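Local structure of telomerase reverse transcriptase (6ZD1) at residues Cys51-Ile56 with Gly91-Leu96; Tyr344-Gln349 with Gly530-His535; Gln591-Asn596 with Asp617-Leu622. The protein is the catalytic subunit of telomerase, a reverse transcriptase that probably lengthens chromosome ends by copying a template carried in the enzyme's RNA component. All blocks are in the same frame, centred on the assembly; numbering follows the deposited sequence.

Contact 1: residues Cys51-Ile56 with Gly91-Leu96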
loop_
_atom_site.group_PDB
_atom_site.type_symbol
_atom_site.label_atom_id
_atom_site.label_comp_id
_atom_site.label_asym_id
_atom_site.label_seq_id
_atom_site.Cartn_x
_atom_site.Cartn_y
_atom_site.Cartn_z
ATOM N N CYS A 51 -16.613 21.621 -26.108
ATOM C CA CYS A 51 -15.651 22.165 -25.158
ATOM C C CYS A 51 -14.246 22.092 -25.744
ATOM O O CYS A 51 -13.813 21.034 -26.213
ATOM C CB CYS A 51 -15.720 21.397 -23.837
ATOM S SG CYS A 51 -14.704 22.048 -22.480
ATOM N N ARG A 52 -13.542 23.223 -25.741
ATOM C CA ARG A 52 -12.177 23.286 -26.262
ATOM C C ARG A 52 -11.228 22.816 -25.168
ATOM O O ARG A 52 -10.704 23.606 -24.382
ATOM C CB ARG A 52 -11.844 24.700 -26.727
ATOM C CG ARG A 52 -11.910 24.884 -28.234
ATOM C CD ARG A 52 -10.893 23.985 -28.919
ATOM N NE ARG A 52 -10.909 24.123 -30.372
ATOM C CZ ARG A 52 -10.098 23.457 -31.188
ATOM N NH1 ARG A 52 -9.207 22.608 -30.692
ATOM N NH2 ARG A 52 -10.175 23.639 -32.500
ATOM N N TYR A 53 -10.994 21.503 -25.124
ATOM C CA TYR A 53 -10.186 20.938 -24.049
ATOM C C TYR A 53 -8.722 21.330 -24.197
ATOM O O TYR A 53 -8.094 21.795 -23.237
ATOM C CB TYR A 53 -10.343 19.418 -24.012
ATOM C CG TYR A 53 -11.677 18.966 -23.464
ATOM C CD1 TYR A 53 -11.975 19.104 -22.116
ATOM C CD2 TYR A 53 -12.642 18.404 -24.292
ATOM C CE1 TYR A 53 -13.193 18.696 -21.605
ATOM C CE2 TYR A 53 -13.864 17.993 -23.788
ATOM C CZ TYR A 53 -14.133 18.142 -22.444
ATOM O OH TYR A 53 -15.344 17.738 -21.930
ATOM N N ASP A 54 -8.167 21.175 -25.396
ATOM C CA ASP A 54 -6.747 21.432 -25.592
ATOM C C ASP A 54 -6.405 22.916 -25.617
ATOM O O ASP A 54 -5.218 23.257 -25.656
ATOM C CB ASP A 54 -6.265 20.740 -26.868
ATOM C CG ASP A 54 -6.109 19.236 -26.686
ATOM O OD1 ASP A 54 -7.096 18.496 -26.893
ATOM O OD2 ASP A 54 -4.999 18.796 -26.314
ATOM N N LEU A 55 -7.397 23.804 -25.575
ATOM C CA LEU A 55 -7.105 25.209 -25.324
ATOM C C LEU A 55 -7.035 25.499 -23.830
ATOM O O LEU A 55 -6.212 26.312 -23.392
ATOM C CB LEU A 55 -8.157 26.103 -25.987
ATOM C CG LEU A 55 -7.835 26.627 -27.390
ATOM C CD1 LEU A 55 -6.625 27.550 -27.348
ATOM C CD2 LEU A 55 -7.609 25.487 -28.375
ATOM N N ILE A 56 -7.874 24.826 -23.037
ATOM C CA ILE A 56 -7.750 24.885 -21.584
ATOM C C ILE A 56 -6.416 24.297 -21.148
ATOM O O ILE A 56 -5.783 24.780 -20.200
ATOM C CB ILE A 56 -8.934 24.160 -20.916
ATOM C CG1 ILE A 56 -10.255 24.814 -21.317
ATOM C CG2 ILE A 56 -8.784 24.158 -19.405
ATOM C CD1 ILE A 56 -11.464 24.106 -20.773
ATOM N N GLY A 91 -17.701 23.443 -14.755
ATOM C CA GLY A 91 -18.568 24.582 -15.005
ATOM C C GLY A 91 -19.048 24.627 -16.443
ATOM O O GLY A 91 -20.237 24.813 -16.712
ATOM N N LYS A 92 -18.124 24.442 -17.389
ATOM C CA LYS A 92 -18.500 24.392 -18.799
ATOM C C LYS A 92 -19.413 23.206 -19.088
ATOM O O LYS A 92 -20.356 23.319 -19.881
ATOM C CB LYS A 92 -17.247 24.330 -19.675
ATOM C CG LYS A 92 -16.507 25.654 -19.805
ATOM C CD LYS A 92 -15.174 25.466 -20.518
ATOM C CE LYS A 92 -14.969 26.492 -21.630
ATOM N NZ LYS A 92 -15.895 26.280 -22.784
ATOM N N LEU A 93 -19.151 22.060 -18.454
ATOM C CA LEU A 93 -19.910 20.851 -18.761
ATOM C C LEU A 93 -21.314 20.903 -18.173
ATOM O O LEU A 93 -22.280 20.468 -18.813
ATOM C CB LEU A 93 -19.164 19.622 -18.238
ATOM C CG LEU A 93 -18.288 18.849 -19.224
ATOM C CD1 LEU A 93 -19.164 18.128 -20.231
ATOM C CD2 LEU A 93 -17.310 19.771 -19.933
ATOM N N LEU A 94 -21.451 21.429 -16.959
ATOM C CA LEU A 94 -22.720 21.394 -16.250
ATOM C C LEU A 94 -23.303 22.794 -16.129
ATOM O O LEU A 94 -22.701 23.658 -15.470
ATOM C CB LEU A 94 -22.545 20.767 -14.870
ATOM C CG LEU A 94 -22.647 19.241 -14.787
ATOM C CD1 LEU A 94 -21.553 18.545 -15.591
ATOM C CD2 LEU A 94 -22.615 18.796 -13.333
ATOM N N PRO A 95 -24.448 23.066 -16.751
ATOM C CA PRO A 95 -25.155 24.328 -16.504
ATOM C C PRO A 95 -25.608 24.429 -15.052
ATOM O O PRO A 95 -25.551 23.467 -14.283
ATOM C CB PRO A 95 -26.343 24.271 -17.472
ATOM C CG PRO A 95 -26.512 22.818 -17.789
ATOM C CD PRO A 95 -25.139 22.222 -17.740
ATOM N N LEU A 96 -26.068 25.629 -14.677
ATOM C CA LEU A 96 -26.349 25.909 -13.269
ATOM C C LEU A 96 -27.422 24.980 -12.708
ATOM O O LEU A 96 -27.336 24.551 -11.550
ATOM C CB LEU A 96 -26.764 27.370 -13.088
ATOM C CG LEU A 96 -26.973 27.811 -11.635
ATOM C CD1 LEU A 96 -25.648 27.878 -10.883
ATOM C CD2 LEU A 96 -27.702 29.140 -11.563
#
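Tyr53 and Leu93 meet at the buried heart of this contact, their side chains crossing at about a right angle, with the phenol OH of Tyr53 3.5 Å from the CD2 methyl of Leu93. Cys51 fills in beside them. Its sulphur is anti to the backbone N (chi1 -174°) and sits 3.8 Å above one face of the Tyr53 ring, offset toward the rim, while SG also reaches CD2 of Leu93 at 4.3 Å. Helix 36-50 ends just before Cys51, Arg52 stands at the N-cap position of helix 53-60, and the last turn of helix 79-93 docks against the junction. The more open side is that of Lys92, an exposed residue whose aliphatic stem still lies against Cys51 and Ile56: its CD is 4.0 Å from Cys51 SG and equally far from Ile56 CD1, the Lys92 and Ile56 chains sliding past each other in opposite directions. In the buried part two polar groups are satisfied by helix 36-50: Asp48 hydrogen-bonds the OH of Tyr53, and Asn47 donates to the carbonyl of Leu93. With no hydrogen bond crossing between Cys51-Ile56 and Gly91-Leu96, the chemistry implies that van der Waals packing joins helix 53-60 to this piece of the telomerase RNA-binding region, while Asp48 and Asn47 add polar ties to both segments.

Contact 2: residues Tyr344-Gln349 with Gly530-His535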
loop_
_atom_site.group_PDB
_atom_site.type_symbol
_atom_site.label_atom_id
_atom_site.label_comp_id
_atom_site.label_asym_id
_atom_site.label_seq_id
_atom_site.Cartn_x
_atom_site.Cartn_y
_atom_site.Cartn_z
ATOM N N TYR A 344 17.132 -4.520 -3.100
ATOM C CA TYR A 344 16.472 -5.339 -4.116
ATOM C C TYR A 344 17.262 -5.368 -5.421
ATOM O O TYR A 344 17.399 -6.428 -6.045
ATOM C CB TYR A 344 15.053 -4.835 -4.378
ATOM C CG TYR A 344 14.071 -5.167 -3.286
ATOM C CD1 TYR A 344 13.544 -4.171 -2.472
ATOM C CD2 TYR A 344 13.671 -6.478 -3.062
ATOM C CE1 TYR A 344 12.647 -4.472 -1.469
ATOM C CE2 TYR A 344 12.774 -6.788 -2.061
ATOM C CZ TYR A 344 12.265 -5.782 -1.267
ATOM O OH TYR A 344 11.370 -6.089 -0.266
ATOM N N ASP A 345 17.771 -4.213 -5.863
ATOM C CA ASP A 345 18.538 -4.183 -7.105
ATOM C C ASP A 345 19.855 -4.934 -6.961
ATOM O O ASP A 345 20.294 -5.612 -7.898
ATOM C CB ASP A 345 18.806 -2.740 -7.545
ATOM C CG ASP A 345 17.536 -1.985 -7.903
ATOM O OD1 ASP A 345 17.208 -1.008 -7.197
ATOM O OD2 ASP A 345 16.865 -2.370 -8.884
ATOM N N ARG A 346 20.498 -4.827 -5.798
ATOM C CA ARG A 346 21.819 -5.400 -5.571
ATOM C C ARG A 346 21.768 -6.817 -5.014
ATOM O O ARG A 346 22.827 -7.426 -4.833
ATOM C CB ARG A 346 22.637 -4.514 -4.618
ATOM C CG ARG A 346 22.682 -3.023 -4.964
ATOM C CD ARG A 346 22.993 -2.770 -6.427
ATOM N NE ARG A 346 24.325 -3.232 -6.809
ATOM C CZ ARG A 346 24.753 -3.297 -8.066
ATOM N NH1 ARG A 346 23.955 -2.935 -9.063
ATOM N NH2 ARG A 346 25.978 -3.728 -8.330
ATOM N N LEU A 347 20.577 -7.350 -4.745
ATOM C CA LEU A 347 20.449 -8.677 -4.153
ATOM C C LEU A 347 21.152 -9.718 -5.016
ATOM O O LEU A 347 21.051 -9.700 -6.245
ATOM C CB LEU A 347 18.972 -9.040 -3.995
ATOM C CG LEU A 347 18.575 -9.992 -2.868
ATOM C CD1 LEU A 347 18.685 -9.289 -1.521
ATOM C CD2 LEU A 347 17.167 -10.526 -3.080
ATOM N N ASN A 348 21.902 -10.609 -4.367
ATOM C CA ASN A 348 22.666 -11.632 -5.076
ATOM C C ASN A 348 21.766 -12.834 -5.342
ATOM O O ASN A 348 21.370 -13.543 -4.408
ATOM C CB ASN A 348 23.899 -12.033 -4.271
ATOM C CG ASN A 348 24.828 -12.947 -5.042
ATOM O OD1 ASN A 348 24.582 -14.148 -5.155
ATOM N ND2 ASN A 348 25.907 -12.384 -5.574
ATOM N N GLN A 349 21.460 -13.079 -6.618
ATOM C CA GLN A 349 20.537 -14.153 -6.968
ATOM C C GLN A 349 21.082 -15.510 -6.548
ATOM O O GLN A 349 20.336 -16.360 -6.045
ATOM C CB GLN A 349 20.247 -14.136 -8.468
ATOM C CG GLN A 349 19.431 -12.939 -8.924
ATOM C CD GLN A 349 19.243 -12.918 -10.422
ATOM O OE1 GLN A 349 19.628 -13.860 -11.117
ATOM N NE2 GLN A 349 18.658 -11.842 -10.935
ATOM N N GLY A 530 25.067 -9.521 -1.796
ATOM C CA GLY A 530 24.466 -8.367 -2.423
ATOM C C GLY A 530 24.127 -7.230 -1.486
ATOM O O GLY A 530 23.447 -6.285 -1.906
ATOM N N ALA A 531 24.545 -7.304 -0.226
ATOM C CA ALA A 531 24.332 -6.226 0.729
ATOM C C ALA A 531 25.504 -5.254 0.672
ATOM O O ALA A 531 26.655 -5.649 0.889
ATOM C CB ALA A 531 24.167 -6.786 2.140
ATOM N N PHE A 532 25.209 -3.983 0.398
ATOM C CA PHE A 532 26.209 -2.923 0.363
ATOM C C PHE A 532 25.803 -1.849 1.361
ATOM O O PHE A 532 24.753 -1.217 1.201
ATOM C CB PHE A 532 26.337 -2.325 -1.040
ATOM C CG PHE A 532 26.898 -3.274 -2.061
ATOM C CD1 PHE A 532 26.060 -4.092 -2.804
ATOM C CD2 PHE A 532 28.263 -3.338 -2.291
ATOM C CE1 PHE A 532 26.574 -4.959 -3.750
ATOM C CE2 PHE A 532 28.782 -4.205 -3.239
ATOM C CZ PHE A 532 27.940 -5.017 -3.964
ATOM N N VAL A 533 26.636 -1.645 2.383
ATOM C CA VAL A 533 26.316 -0.710 3.456
ATOM C C VAL A 533 26.318 0.716 2.923
ATOM O O VAL A 533 27.278 1.159 2.278
ATOM C CB VAL A 533 27.306 -0.859 4.620
ATOM C CG1 VAL A 533 26.945 0.105 5.753
ATOM C CG2 VAL A 533 27.325 -2.291 5.115
ATOM N N ASN A 534 25.248 1.450 3.213
ATOM C CA ASN A 534 25.145 2.864 2.863
ATOM C C ASN A 534 25.922 3.657 3.911
ATOM O O ASN A 534 25.369 4.124 4.907
ATOM C CB ASN A 534 23.684 3.286 2.795
ATOM C CG ASN A 534 23.497 4.630 2.134
ATOM O OD1 ASN A 534 24.457 5.245 1.666
ATOM N ND2 ASN A 534 22.255 5.093 2.084
ATOM N N HIS A 535 27.228 3.813 3.673
ATOM C CA HIS A 535 28.122 4.330 4.707
ATOM C C HIS A 535 27.786 5.768 5.084
ATOM O O HIS A 535 27.858 6.138 6.261
ATOM C CB HIS A 535 29.576 4.231 4.249
ATOM C CG HIS A 535 30.081 2.827 4.146
ATOM N ND1 HIS A 535 30.460 2.259 2.948
ATOM C CD2 HIS A 535 30.271 1.876 5.091
ATOM C CE1 HIS A 535 30.864 1.019 3.160
ATOM N NE2 HIS A 535 30.758 0.761 4.452
#
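Gly530 opens its segment by lying directly against the backbone of Arg346-Asn348, just past the short helix 343-346. Its CA comes to 3.1 Å from Arg346 O, an approach possible because no side chain stands between them, and its positive phi (87°) turns the chain through this narrow place. Asn348 adds its CB, 3.7 Å from Gly530 N. The amide of Asn348 serves its own chain: with CG anti to the backbone N (chi1 -172°), OD1 accepts a bond from Ala351 N and so caps helix 349-359. The Gly530 and Arg346 carbonyls lie side by side, nearly antiparallel, with Gly530 O 3.2 Å from Arg346 O; both are acceptors, so no bond forms. Arg346 CB also sits against Gly530 O, at 3.3 Å. Past Ala531, whose methyl turns away toward helix 469-484, Phe532 comes back to the contact. Its ring presents an edge to Arg346, CD1 being 3.9 Å from CB, and CE1 lies near the plane of the guanidinium at that group's edge. The two planes are 54° apart, so this is contact with the arginine stem and not a stack. Backbone bonds from Phe532 to Lys341 and from Asn534 to Asp339 then lay the segment along the end of strand 334-339. In reverse transcriptases that strand carries motif A of the palm, and the loop running from Gly530 is consistent with motif D. If so, the fit between motifs A and D rests on close backbone packing and an apolar edge. No hydrogen bond links Tyr344-Gln349 to Gly530-His535, which implies that flanking backbone bonds, such as that between Asn348 and Tyr529, add the hydrogen bonding.

Contact 3: residues Gln591-Asn596 with Asp617-Leu622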
loop_
_atom_site.group_PDB
_atom_site.type_symbol
_atom_site.label_atom_id
_atom_site.label_comp_id
_atom_site.label_asym_id
_atom_site.label_seq_id
_atom_site.Cartn_x
_atom_site.Cartn_y
_atom_site.Cartn_z
ATOM N N GLN A 591 -12.474 10.767 5.419
ATOM C CA GLN A 591 -11.514 11.361 4.494
ATOM C C GLN A 591 -10.086 11.176 4.988
ATOM O O GLN A 591 -9.203 10.786 4.217
ATOM C CB GLN A 591 -11.819 12.843 4.302
ATOM C CG GLN A 591 -12.963 13.097 3.361
ATOM C CD GLN A 591 -12.722 12.463 2.010
ATOM O OE1 GLN A 591 -11.785 12.829 1.295
ATOM N NE2 GLN A 591 -13.554 11.488 1.656
ATOM N N PHE A 592 -9.846 11.429 6.279
ATOM C CA PHE A 592 -8.501 11.286 6.827
ATOM C C PHE A 592 -8.001 9.854 6.699
ATOM O O PHE A 592 -6.841 9.623 6.334
ATOM C CB PHE A 592 -8.483 11.732 8.289
ATOM C CG PHE A 592 -7.209 11.389 9.014
ATOM C CD1 PHE A 592 -6.097 12.208 8.913
ATOM C CD2 PHE A 592 -7.128 10.252 9.805
ATOM C CE1 PHE A 592 -4.925 11.898 9.579
ATOM C CE2 PHE A 592 -5.957 9.936 10.470
ATOM C CZ PHE A 592 -4.854 10.760 10.358
ATOM N N TYR A 593 -8.869 8.879 6.974
ATOM C CA TYR A 593 -8.448 7.481 6.953
ATOM C C TYR A 593 -8.038 7.053 5.551
ATOM O O TYR A 593 -6.956 6.487 5.354
ATOM C CB TYR A 593 -9.574 6.592 7.479
ATOM C CG TYR A 593 -9.176 5.152 7.691
ATOM C CD1 TYR A 593 -8.645 4.738 8.902
ATOM C CD2 TYR A 593 -9.340 4.204 6.687
ATOM C CE1 TYR A 593 -8.276 3.428 9.109
ATOM C CE2 TYR A 593 -8.971 2.882 6.888
ATOM C CZ TYR A 593 -8.440 2.503 8.103
ATOM O OH TYR A 593 -8.071 1.195 8.326
ATOM N N CYS A 594 -8.884 7.331 4.556
ATOM C CA CYS A 594 -8.544 6.961 3.185
ATOM C C CYS A 594 -7.338 7.733 2.676
ATOM O O CYS A 594 -6.573 7.213 1.859
ATOM C CB CYS A 594 -9.736 7.183 2.256
ATOM S SG CYS A 594 -11.160 6.164 2.650
ATOM N N SER A 595 -7.148 8.968 3.146
ATOM C CA SER A 595 -6.018 9.756 2.671
ATOM C C SER A 595 -4.693 9.175 3.143
ATOM O O SER A 595 -3.678 9.314 2.452
ATOM C CB SER A 595 -6.153 11.207 3.136
ATOM O OG SER A 595 -5.050 11.986 2.699
ATOM N N ASN A 596 -4.680 8.511 4.299
ATOM C CA ASN A 596 -3.451 7.945 4.832
ATOM C C ASN A 596 -3.327 6.448 4.593
ATOM O O ASN A 596 -2.271 5.880 4.883
ATOM C CB ASN A 596 -3.347 8.230 6.337
ATOM C CG ASN A 596 -3.212 9.707 6.637
ATOM O OD1 ASN A 596 -2.109 10.254 6.646
ATOM N ND2 ASN A 596 -4.337 10.366 6.873
ATOM N N ASP A 617 -3.276 -0.556 12.149
ATOM C CA ASP A 617 -3.485 -0.174 13.542
ATOM C C ASP A 617 -3.055 1.266 13.790
ATOM O O ASP A 617 -3.710 1.997 14.543
ATOM C CB ASP A 617 -2.727 -1.127 14.470
ATOM C CG ASP A 617 -3.285 -2.539 14.445
ATOM O OD1 ASP A 617 -4.316 -2.766 13.771
ATOM O OD2 ASP A 617 -2.692 -3.424 15.102
ATOM N N ALA A 618 -1.967 1.699 13.149
ATOM C CA ALA A 618 -1.495 3.066 13.347
ATOM C C ALA A 618 -2.491 4.082 12.798
ATOM O O ALA A 618 -2.770 5.096 13.450
ATOM C CB ALA A 618 -0.126 3.250 12.694
ATOM N N ILE A 619 -3.044 3.828 11.607
ATOM C CA ILE A 619 -4.068 4.727 11.077
ATOM C C ILE A 619 -5.310 4.688 11.955
ATOM O O ILE A 619 -5.924 5.726 12.232
ATOM C CB ILE A 619 -4.417 4.384 9.618
ATOM C CG1 ILE A 619 -3.152 4.251 8.777
ATOM C CG2 ILE A 619 -5.292 5.473 9.030
ATOM C CD1 ILE A 619 -2.381 5.532 8.662
ATOM N N LEU A 620 -5.702 3.492 12.405
ATOM C CA LEU A 620 -6.886 3.367 13.250
ATOM C C LEU A 620 -6.717 4.155 14.545
ATOM O O LEU A 620 -7.593 4.943 14.921
ATOM C CB LEU A 620 -7.170 1.892 13.547
ATOM C CG LEU A 620 -7.774 1.038 12.426
ATOM C CD1 LEU A 620 -7.874 -0.419 12.853
ATOM C CD2 LEU A 620 -9.140 1.563 12.008
ATOM N N LYS A 621 -5.580 3.979 15.225
ATOM C CA LYS A 621 -5.380 4.649 16.509
ATOM C C LYS A 621 -5.475 6.163 16.364
ATOM O O LYS A 621 -6.118 6.830 17.182
ATOM C CB LYS A 621 -4.033 4.254 17.115
ATOM C CG LYS A 621 -3.980 2.823 17.630
ATOM C CD LYS A 621 -2.570 2.418 18.061
ATOM C CE LYS A 621 -2.187 3.001 19.419
ATOM N NZ LYS A 621 -1.744 4.424 19.351
ATOM N N LEU A 622 -4.863 6.721 15.318
ATOM C CA LEU A 622 -4.977 8.159 15.096
ATOM C C LEU A 622 -6.421 8.562 14.836
ATOM O O LEU A 622 -6.878 9.608 15.315
ATOM C CB LEU A 622 -4.093 8.584 13.928
ATOM C CG LEU A 622 -2.606 8.554 14.244
ATOM C CD1 LEU A 622 -1.816 8.966 13.022
ATOM C CD2 LEU A 622 -2.312 9.471 15.421
#
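Tyr593 and Ile619 make the closest approach between these two helices, CD1 of the ring lying 3.4 Å from the CG2 methyl. The ring reaches across because its CG is anti to the backbone N (chi1 -171°), and farther along the same side CE1 meets CD2 of Leu620 at 3.6 Å; both methyls come at the ring obliquely. Ile619 is the shared piece: while CG2 serves the tyrosine, its other branch carries CD1 to within 3.7 Å of Asn596 CB. A lighter touch, Phe592 CE2 to Leu622 CB at 4.2 Å, extends the apolar seam. The segments 591-596 and 617-622, taken from helices 582-596 and 609-637, have axes 10.1 Å apart at closest and directions 157° apart, an antiparallel pair consistent with the helical thumb that follows the palm in telomerase. Behind the first shell, Asn596 is fixed by its own helix: ND2 donates to Phe592 O over 2.7 Å with an N-H...O angle of 154°. Asn596 N reaches the same oxygen from the opposite face of the carbonyl plane, so two donors of one residue grip it at the end of the helix. ND2 also sits 3.1 Å above the Phe592 ring, offset toward the rim. Farther out, Thr656 of helix 642-664 hydrogen-bonds Tyr593 OH, and Ile652 from the same helix packs on both Tyr593 and Leu620. Phe572, from a loop, covers Asn596, Ile619 and Leu622.

In the fold
The three contacts follow one another along the chain, each closing before the next opens, and no two of them touch. Contact 1 joins helices near the N-terminal edge, contact 2 ties palm elements together within the reverse transcriptase region, and contact 3 pairs helices 582-596 and 609-637 toward the C-terminal end. The centres of contacts 1 and 2 are about 52 Å apart; the centre of contact 3 is about 36 Å from that of the first and about 33 Å from that of the second, and lies nearest the centre of the chain. They share no helix or strand. Each samples packing within a different part of the chain: RNA-binding region, palm and probable thumb.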